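Local coordinates for protein 3-keto-5-aminohexanoate cleavage enzyme (PDB 3E49) that probably cleaves 3-keto-5-aminohexanoate or a related beta-keto acid at a zinc site in a TIM barrel, at residues Leu51-Pro56 and Arg60-Pro65; Ala13-Ile18 and Tyr26-Pro31. All blocks are in the same frame, centred on the assembly; numbering follows the deposited sequence.

Contact 1: Leu51-Pro56 and Arg60-Pro65; sequences LHARDP and RPTQDP. With ZN (zinc ion), chain E.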
ATOM      1  N   LEU A  51     -22.039  17.272  17.640  1.00 27.22           N
ATOM      2  CA  LEU A  51     -23.398  17.833  17.631  1.00 27.00           C
ATOM      3  C   LEU A  51     -23.797  18.733  16.499  1.00 27.28           C
ATOM      4  O   LEU A  51     -23.030  19.603  16.055  1.00 25.99           O
ATOM      5  CB  LEU A  51     -23.611  18.623  18.950  1.00 28.31           C
ATOM      6  CG  LEU A  51     -23.673  17.770  20.215  1.00 25.69           C
ATOM      7  CD1 LEU A  51     -23.225  18.531  21.465  1.00 28.65           C
ATOM      8  CD2 LEU A  51     -25.042  17.154  20.405  1.00 26.59           C
ATOM      9  N   HIS A  52     -25.014  18.476  16.003  1.00 27.91           N
ATOM     10  CA  HIS A  52     -25.718  19.390  15.111  1.00 26.97           C
ATOM     11  C   HIS A  52     -27.071  19.619  15.770  1.00 27.72           C
ATOM     12  O   HIS A  52     -27.483  18.864  16.670  1.00 27.78           O
ATOM     13  CB  HIS A  52     -26.026  18.806  13.727  1.00 29.68           C
ATOM     14  CG  HIS A  52     -24.839  18.506  12.884  1.00 25.85           C
ATOM     15  ND1 HIS A  52     -24.780  18.862  11.557  1.00 27.49           N
ATOM     16  CD2 HIS A  52     -23.719  17.780  13.133  1.00 28.99           C
ATOM     17  CE1 HIS A  52     -23.662  18.397  11.028  1.00 27.03           C
ATOM     18  NE2 HIS A  52     -23.005  17.732  11.959  1.00 27.19           N
ATOM     19  N   ALA A  53     -27.768  20.652  15.287  1.00 28.47           N
ATOM     20  CA  ALA A  53     -29.105  20.982  15.760  1.00 29.97           C
ATOM     21  C   ALA A  53     -30.050  20.819  14.581  1.00 30.02           C
ATOM     22  O   ALA A  53     -29.649  20.962  13.405  1.00 29.30           O
ATOM     23  CB  ALA A  53     -29.161  22.423  16.287  1.00 29.99           C
ATOM     24  N   ARG A  54     -31.296  20.497  14.905  1.00 32.08           N
ATOM     25  CA  ARG A  54     -32.341  20.346  13.909  1.00 33.51           C
ATOM     26  C   ARG A  54     -33.539  21.213  14.287  1.00 35.64           C
ATOM     27  O   ARG A  54     -33.754  21.503  15.473  1.00 31.60           O
ATOM     28  CB  ARG A  54     -32.745  18.882  13.806  1.00 34.76           C
ATOM     29  CG  ARG A  54     -31.711  18.031  13.051  1.00 30.72           C
ATOM     30  CD  ARG A  54     -32.143  16.591  12.907  1.00 33.60           C
ATOM     31  NE  ARG A  54     -31.136  15.773  12.228  1.00 30.42           N
ATOM     32  CZ  ARG A  54     -31.003  15.628  10.898  1.00 33.07           C
ATOM     33  NH1 ARG A  54     -31.777  16.277  10.038  1.00 35.64           N
ATOM     34  NH2 ARG A  54     -30.034  14.834  10.411  1.00 28.93           N
ATOM     35  N   ASP A  55     -34.293  21.638  13.278  1.00 36.26           N
ATOM     36  CA  ASP A  55     -35.502  22.413  13.535  1.00 37.95           C
ATOM     37  C   ASP A  55     -36.470  21.414  14.100  1.00 38.63           C
ATOM     38  O   ASP A  55     -36.818  20.464  13.414  1.00 40.68           O
ATOM     39  CB  ASP A  55     -36.028  23.022  12.246  1.00 37.87           C
ATOM     40  CG  ASP A  55     -37.289  23.851  12.455  1.00 42.69           C
ATOM     41  OD1 ASP A  55     -38.026  23.651  13.454  1.00 43.35           O
ATOM     42  OD2 ASP A  55     -37.522  24.715  11.589  1.00 44.23           O
ATOM     43  N   PRO A  56     -36.918  21.607  15.351  1.00 39.38           N
ATOM     44  CA  PRO A  56     -37.812  20.642  15.980  1.00 40.00           C
ATOM     45  C   PRO A  56     -39.225  20.481  15.394  1.00 40.87           C
ATOM     46  O   PRO A  56     -39.934  19.568  15.794  1.00 41.71           O
ATOM     47  CB  PRO A  56     -37.893  21.115  17.435  1.00 39.93           C
ATOM     48  CG  PRO A  56     -37.499  22.502  17.424  1.00 40.09           C
ATOM     49  CD  PRO A  56     -36.624  22.750  16.230  1.00 40.87           C
ATOM     50  N   ARG A  60     -35.437  19.690  10.010  1.00 34.35           N
ATOM     51  CA  ARG A  60     -34.473  20.198   9.065  1.00 34.53           C
ATOM     52  C   ARG A  60     -33.206  20.723   9.761  1.00 34.78           C
ATOM     53  O   ARG A  60     -33.272  21.191  10.894  1.00 32.36           O
ATOM     54  CB  ARG A  60     -35.075  21.266   8.157  1.00 34.10           C
ATOM     55  CG  ARG A  60     -35.024  22.702   8.645  1.00 40.41           C
ATOM     56  CD  ARG A  60     -35.423  23.650   7.478  1.00 39.02           C
ATOM     57  NE  ARG A  60     -36.806  23.385   7.081  1.00 46.13           N
ATOM     58  CZ  ARG A  60     -37.322  23.598   5.870  1.00 46.50           C
ATOM     59  NH1 ARG A  60     -36.576  24.059   4.867  1.00 47.50           N
ATOM     60  NH2 ARG A  60     -38.602  23.299   5.659  1.00 48.93           N
ATOM     61  N   PRO A  61     -32.045  20.583   9.113  1.00 33.46           N
ATOM     62  CA  PRO A  61     -30.846  21.123   9.693  1.00 33.59           C
ATOM     63  C   PRO A  61     -30.945  22.628   9.909  1.00 34.03           C
ATOM     64  O   PRO A  61     -31.527  23.360   9.070  1.00 33.58           O
ATOM     65  CB  PRO A  61     -29.791  20.843   8.611  1.00 33.55           C
ATOM     66  CG  PRO A  61     -30.256  19.655   7.942  1.00 32.77           C
ATOM     67  CD  PRO A  61     -31.755  19.847   7.876  1.00 34.20           C
ATOM     68  N   THR A  62     -30.353  23.075  11.015  1.00 33.92           N
ATOM     69  CA  THR A  62     -30.275  24.471  11.348  1.00 34.09           C
ATOM     70  C   THR A  62     -29.010  24.791  12.140  1.00 32.47           C
ATOM     71  O   THR A  62     -28.717  24.121  13.121  1.00 34.12           O
ATOM     72  CB  THR A  62     -31.484  24.960  12.181  1.00 33.27           C
ATOM     73  OG1 THR A  62     -31.313  26.351  12.406  1.00 37.35           O
ATOM     74  CG2 THR A  62     -31.611  24.258  13.512  1.00 35.72           C
ATOM     75  N   GLN A  63     -28.287  25.815  11.701  1.00 32.37           N
ATOM     76  CA  GLN A  63     -27.109  26.296  12.415  1.00 34.27           C
ATOM     77  C   GLN A  63     -27.387  27.603  13.176  1.00 35.64           C
ATOM     78  O   GLN A  63     -26.473  28.405  13.393  1.00 34.71           O
ATOM     79  CB  GLN A  63     -25.938  26.483  11.463  1.00 33.75           C
ATOM     80  CG  GLN A  63     -25.166  25.215  11.155  1.00 36.21           C
ATOM     81  CD  GLN A  63     -24.380  24.732  12.346  1.00 27.59           C
ATOM     82  OE1 GLN A  63     -24.920  24.074  13.221  1.00 33.14           O
ATOM     83  NE2 GLN A  63     -23.074  25.016  12.352  1.00 31.03           N
ATOM     84  N   ASP A  64     -28.643  27.806  13.586  1.00 36.60           N
ATOM     85  CA  ASP A  64     -29.003  28.972  14.404  1.00 35.49           C
ATOM     86  C   ASP A  64     -28.556  28.677  15.818  1.00 32.69           C
ATOM     87  O   ASP A  64     -28.992  27.723  16.422  1.00 31.36           O
ATOM     88  CB  ASP A  64     -30.535  29.204  14.365  1.00 36.52           C
ATOM     89  CG  ASP A  64     -30.977  30.501  15.075  1.00 38.18           C
ATOM     90  OD1 ASP A  64     -30.225  31.051  15.896  1.00 40.21           O
ATOM     91  OD2 ASP A  64     -32.098  30.961  14.800  1.00 39.64           O
ATOM     92  N   PRO A  65     -27.670  29.509  16.373  1.00 32.67           N
ATOM     93  CA  PRO A  65     -27.253  29.220  17.742  1.00 31.93           C
ATOM     94  C   PRO A  65     -28.429  28.986  18.667  1.00 32.29           C
ATOM     95  O   PRO A  65     -28.344  28.175  19.587  1.00 32.33           O
ATOM     96  CB  PRO A  65     -26.438  30.462  18.132  1.00 31.77           C
ATOM     97  CG  PRO A  65     -25.981  31.039  16.925  1.00 32.19           C
ATOM     98  CD  PRO A  65     -26.957  30.662  15.812  1.00 31.03           C
TER
HETATM   99 ZN    ZN E 500     -21.279  16.376  11.542  1.00 32.13          ZN
HETATM  100  O   HOH W   1     -26.566  22.312  13.366  1.00 38.31           O
HETATM  101  O   HOH W   2     -19.943  18.170  10.750  1.00 39.07           O
HETATM  102  O   HOH W   3     -19.434  15.390  10.378  1.00 31.42           O
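Ala53 meets Thr62 one step past His52, whose NE2 binds the zinc at 2.2 Å together with His50 and Glu259. Ala53 O accepts a long bond from Thr62 N (3.3 Å), the donor lying well above the carbonyl plane. In the other direction water 1 mediates: it accepts from Ala53 N at 2.8 Å and can donate to Thr62 O. A small methyl suits this place, since Ala53 CB faces Thr62 O and CG2 while also packing on the helices 65-68 and 71-78.

The CA atoms come nearest at Arg54 and Pro61, a non-hydrogen-bonded antiparallel pair. The extended chain of Arg54 runs beside Pro61, NH1 coming within 4.2 Å of Pro61 CD before bonding Gly59 O. Proline fits a position where no N-H is asked for. Thr62 CG2 lies 3.7 Å from Arg54 C.

Asp55 N then gives Arg60 O a short bond (2.6 Å), in the carbonyl plane and nearly straight at 167°. The two side chains touch through Asp55 CB and Arg60 CG, while their charges bridge to Arg57 and Asp58 respectively.

The chemistry implies a hairpin gripped firmly at its turn end and more loosely, partly through water, at Ala53, next to the zinc ligand His52.

Contact 2: Ala13-Ile18 and Tyr26-Pro31; sequences AVTGAI and YLPVTP
Thr15 and Pro28 are joined by one short hydrogen bond, from Thr15 OG1 to Pro28 O at 2.6 Å. The donor lies in the carbonyl plane, with a C=O...O angle of 149°. With OG1 anti to the backbone N (chi1 -165°), the hydroxyl faces the 26-31 loop. It is used twice, for it also accepts from Arg54 NE on the strand 48-54. A threonine suits this buried place because its one hydroxyl can give and take at once, and it relays the hold on Arg54 to the loop.

The remaining contact is packing. The ring of Pro28 lies against Val14 O, with CD at 3.3 Å and CG at 3.4 Å, and the oxygen's hydrogen-bonding partner is Asn273 ND2. Pro28 also packs on Glu33 and Ala37 of the helix 31-44, so its ring packs between Val14 O and the helix. Leu27 brings CD1 within 3.7 Å of Thr15 OG1, and its side chain also touches Arg54, placing hydrocarbon beside the hydroxyl and the arginine.

Beyond Pro28, Thr30 caps the first turn of the helix 31-44, and Glu33 OE1 accepts from Thr30 N, as in a capping box. A loop of this kind, leading from the C-terminal end of a barrel strand into the next helix and lying near the metal, is typical of the active-site end of a TIM barrel.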
ATOM      1  N   ALA A  13     -21.480  10.892  17.083  1.00 24.44           N
ATOM      2  CA  ALA A  13     -22.124  11.948  16.303  1.00 24.85           C
ATOM      3  C   ALA A  13     -23.610  11.604  16.344  1.00 26.84           C
ATOM      4  O   ALA A  13     -24.091  10.736  15.599  1.00 23.26           O
ATOM      5  CB  ALA A  13     -21.604  11.935  14.875  1.00 24.99           C
ATOM      6  N   VAL A  14     -24.360  12.340  17.159  1.00 25.18           N
ATOM      7  CA  VAL A  14     -25.733  11.940  17.498  1.00 26.04           C
ATOM      8  C   VAL A  14     -26.851  12.130  16.475  1.00 26.10           C
ATOM      9  O   VAL A  14     -27.834  11.412  16.565  1.00 27.50           O
ATOM     10  CB  VAL A  14     -26.202  12.542  18.871  1.00 26.94           C
ATOM     11  CG1 VAL A  14     -25.329  12.032  20.001  1.00 24.66           C
ATOM     12  CG2 VAL A  14     -26.187  14.053  18.805  1.00 24.45           C
ATOM     13  N   THR A  15     -26.741  13.092  15.568  1.00 27.51           N
ATOM     14  CA  THR A  15     -27.817  13.301  14.552  1.00 27.56           C
ATOM     15  C   THR A  15     -27.379  13.851  13.190  1.00 26.11           C
ATOM     16  O   THR A  15     -27.874  13.406  12.111  1.00 26.65           O
ATOM     17  CB  THR A  15     -28.953  14.175  15.153  1.00 28.92           C
ATOM     18  OG1 THR A  15     -30.108  14.086  14.314  1.00 30.74           O
ATOM     19  CG2 THR A  15     -28.488  15.633  15.342  1.00 26.93           C
ATOM     20  N   GLY A  16     -26.452  14.803  13.205  1.00 25.44           N
ATOM     21  CA  GLY A  16     -25.922  15.377  11.975  1.00 26.02           C
ATOM     22  C   GLY A  16     -26.938  16.134  11.107  1.00 27.59           C
ATOM     23  O   GLY A  16     -27.943  16.580  11.606  1.00 28.16           O
ATOM     24  N   ALA A  17     -26.667  16.212   9.803  1.00 27.63           N
ATOM     25  CA  ALA A  17     -27.530  16.910   8.828  1.00 24.71           C
ATOM     26  C   ALA A  17     -27.746  16.077   7.580  1.00 27.13           C
ATOM     27  O   ALA A  17     -28.367  16.565   6.656  1.00 29.13           O
ATOM     28  CB  ALA A  17     -26.869  18.164   8.404  1.00 24.50           C
ATOM     29  N   ILE A  18     -27.173  14.876   7.506  1.00 26.68           N
ATOM     30  CA  ILE A  18     -27.308  14.082   6.274  1.00 27.13           C
ATOM     31  C   ILE A  18     -28.612  13.294   6.223  1.00 25.87           C
ATOM     32  O   ILE A  18     -29.419  13.439   5.266  1.00 29.30           O
ATOM     33  CB  ILE A  18     -26.077  13.177   6.063  1.00 25.42           C
ATOM     34  CG1 ILE A  18     -24.953  14.031   5.452  1.00 31.88           C
ATOM     35  CG2 ILE A  18     -26.397  12.079   5.080  1.00 25.65           C
ATOM     36  CD1 ILE A  18     -23.595  13.310   5.282  1.00 30.20           C
ATOM     37  N   TYR A  26     -35.724   6.800  15.073  1.00 30.68           N
ATOM     38  CA  TYR A  26     -34.750   6.937  16.122  1.00 30.25           C
ATOM     39  C   TYR A  26     -33.779   8.090  15.904  1.00 30.20           C
ATOM     40  O   TYR A  26     -32.961   8.381  16.801  1.00 31.38           O
ATOM     41  CB  TYR A  26     -33.999   5.615  16.285  1.00 30.67           C
ATOM     42  CG  TYR A  26     -34.920   4.448  16.438  1.00 28.70           C
ATOM     43  CD1 TYR A  26     -35.725   4.342  17.548  1.00 30.72           C
ATOM     44  CD2 TYR A  26     -35.009   3.465  15.458  1.00 29.63           C
ATOM     45  CE1 TYR A  26     -36.584   3.287  17.714  1.00 34.93           C
ATOM     46  CE2 TYR A  26     -35.881   2.380  15.601  1.00 31.60           C
ATOM     47  CZ  TYR A  26     -36.670   2.308  16.737  1.00 31.47           C
ATOM     48  OH  TYR A  26     -37.524   1.269  16.964  1.00 38.61           O
ATOM     49  N   LEU A  27     -33.881   8.779  14.768  1.00 30.55           N
ATOM     50  CA  LEU A  27     -33.002   9.953  14.493  1.00 29.78           C
ATOM     51  C   LEU A  27     -33.398  11.094  15.437  1.00 30.50           C
ATOM     52  O   LEU A  27     -34.554  11.529  15.427  1.00 31.17           O
ATOM     53  CB  LEU A  27     -33.109  10.432  13.043  1.00 30.70           C
ATOM     54  CG  LEU A  27     -32.116  11.506  12.550  1.00 28.86           C
ATOM     55  CD1 LEU A  27     -30.720  10.881  12.547  1.00 29.55           C
ATOM     56  CD2 LEU A  27     -32.442  12.054  11.164  1.00 28.96           C
ATOM     57  N   PRO A  28     -32.473  11.531  16.294  1.00 29.24           N
ATOM     58  CA  PRO A  28     -32.855  12.630  17.201  1.00 29.16           C
ATOM     59  C   PRO A  28     -33.100  13.967  16.500  1.00 29.34           C
ATOM     60  O   PRO A  28     -32.286  14.421  15.692  1.00 29.48           O
ATOM     61  CB  PRO A  28     -31.668  12.724  18.174  1.00 29.83           C
ATOM     62  CG  PRO A  28     -30.939  11.424  18.068  1.00 28.83           C
ATOM     63  CD  PRO A  28     -31.130  11.010  16.602  1.00 28.36           C
ATOM     64  N   VAL A  29     -34.237  14.593  16.812  1.00 30.15           N
ATOM     65  CA  VAL A  29     -34.623  15.876  16.238  1.00 29.62           C
ATOM     66  C   VAL A  29     -34.748  17.005  17.289  1.00 32.01           C
ATOM     67  O   VAL A  29     -34.129  18.049  17.137  1.00 32.76           O
ATOM     68  CB  VAL A  29     -35.961  15.723  15.495  1.00 30.74           C
ATOM     69  CG1 VAL A  29     -36.484  17.086  15.038  1.00 28.52           C
ATOM     70  CG2 VAL A  29     -35.747  14.795  14.312  1.00 30.53           C
ATOM     71  N   THR A  30     -35.533  16.789  18.331  1.00 33.82           N
ATOM     72  CA  THR A  30     -35.784  17.843  19.302  1.00 35.41           C
ATOM     73  C   THR A  30     -34.645  18.009  20.297  1.00 36.19           C
ATOM     74  O   THR A  30     -33.889  17.066  20.549  1.00 33.70           O
ATOM     75  CB  THR A  30     -37.072  17.573  20.106  1.00 35.27           C
ATOM     76  OG1 THR A  30     -36.881  16.425  20.932  1.00 38.36           O
ATOM     77  CG2 THR A  30     -38.285  17.346  19.183  1.00 34.08           C
ATOM     78  N   PRO A  31     -34.515  19.221  20.884  1.00 36.89           N
ATOM     79  CA  PRO A  31     -33.504  19.425  21.896  1.00 36.03           C
ATOM     80  C   PRO A  31     -33.488  18.342  22.936  1.00 36.11           C
ATOM     81  O   PRO A  31     -32.406  17.918  23.336  1.00 37.11           O
ATOM     82  CB  PRO A  31     -33.901  20.774  22.499  1.00 37.21           C
ATOM     83  CG  PRO A  31     -34.427  21.512  21.379  1.00 35.22           C
ATOM     84  CD  PRO A  31     -35.227  20.476  20.594  1.00 35.68           C
TER

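From the N terminus, the strand 10-13 leads into contact 2, which closes the loop between its end and the helix 31-44. That helix returns the chain to the parallel neighbour strand 48-54, and contact 1 then closes a tight hairpin where that strand runs on past the barrel. The two closures follow in series, neither nesting nor crossing, with centres about 9 Å apart. Arg54 of contact 1 reaches into contact 2, and Gly16 CA also packs 3.4 Å from His52 CG; glycine readily reaches the backbone conformation found there (phi 64°, psi -155°). The ends of two adjacent barrel strands are thus tied together beside the metal.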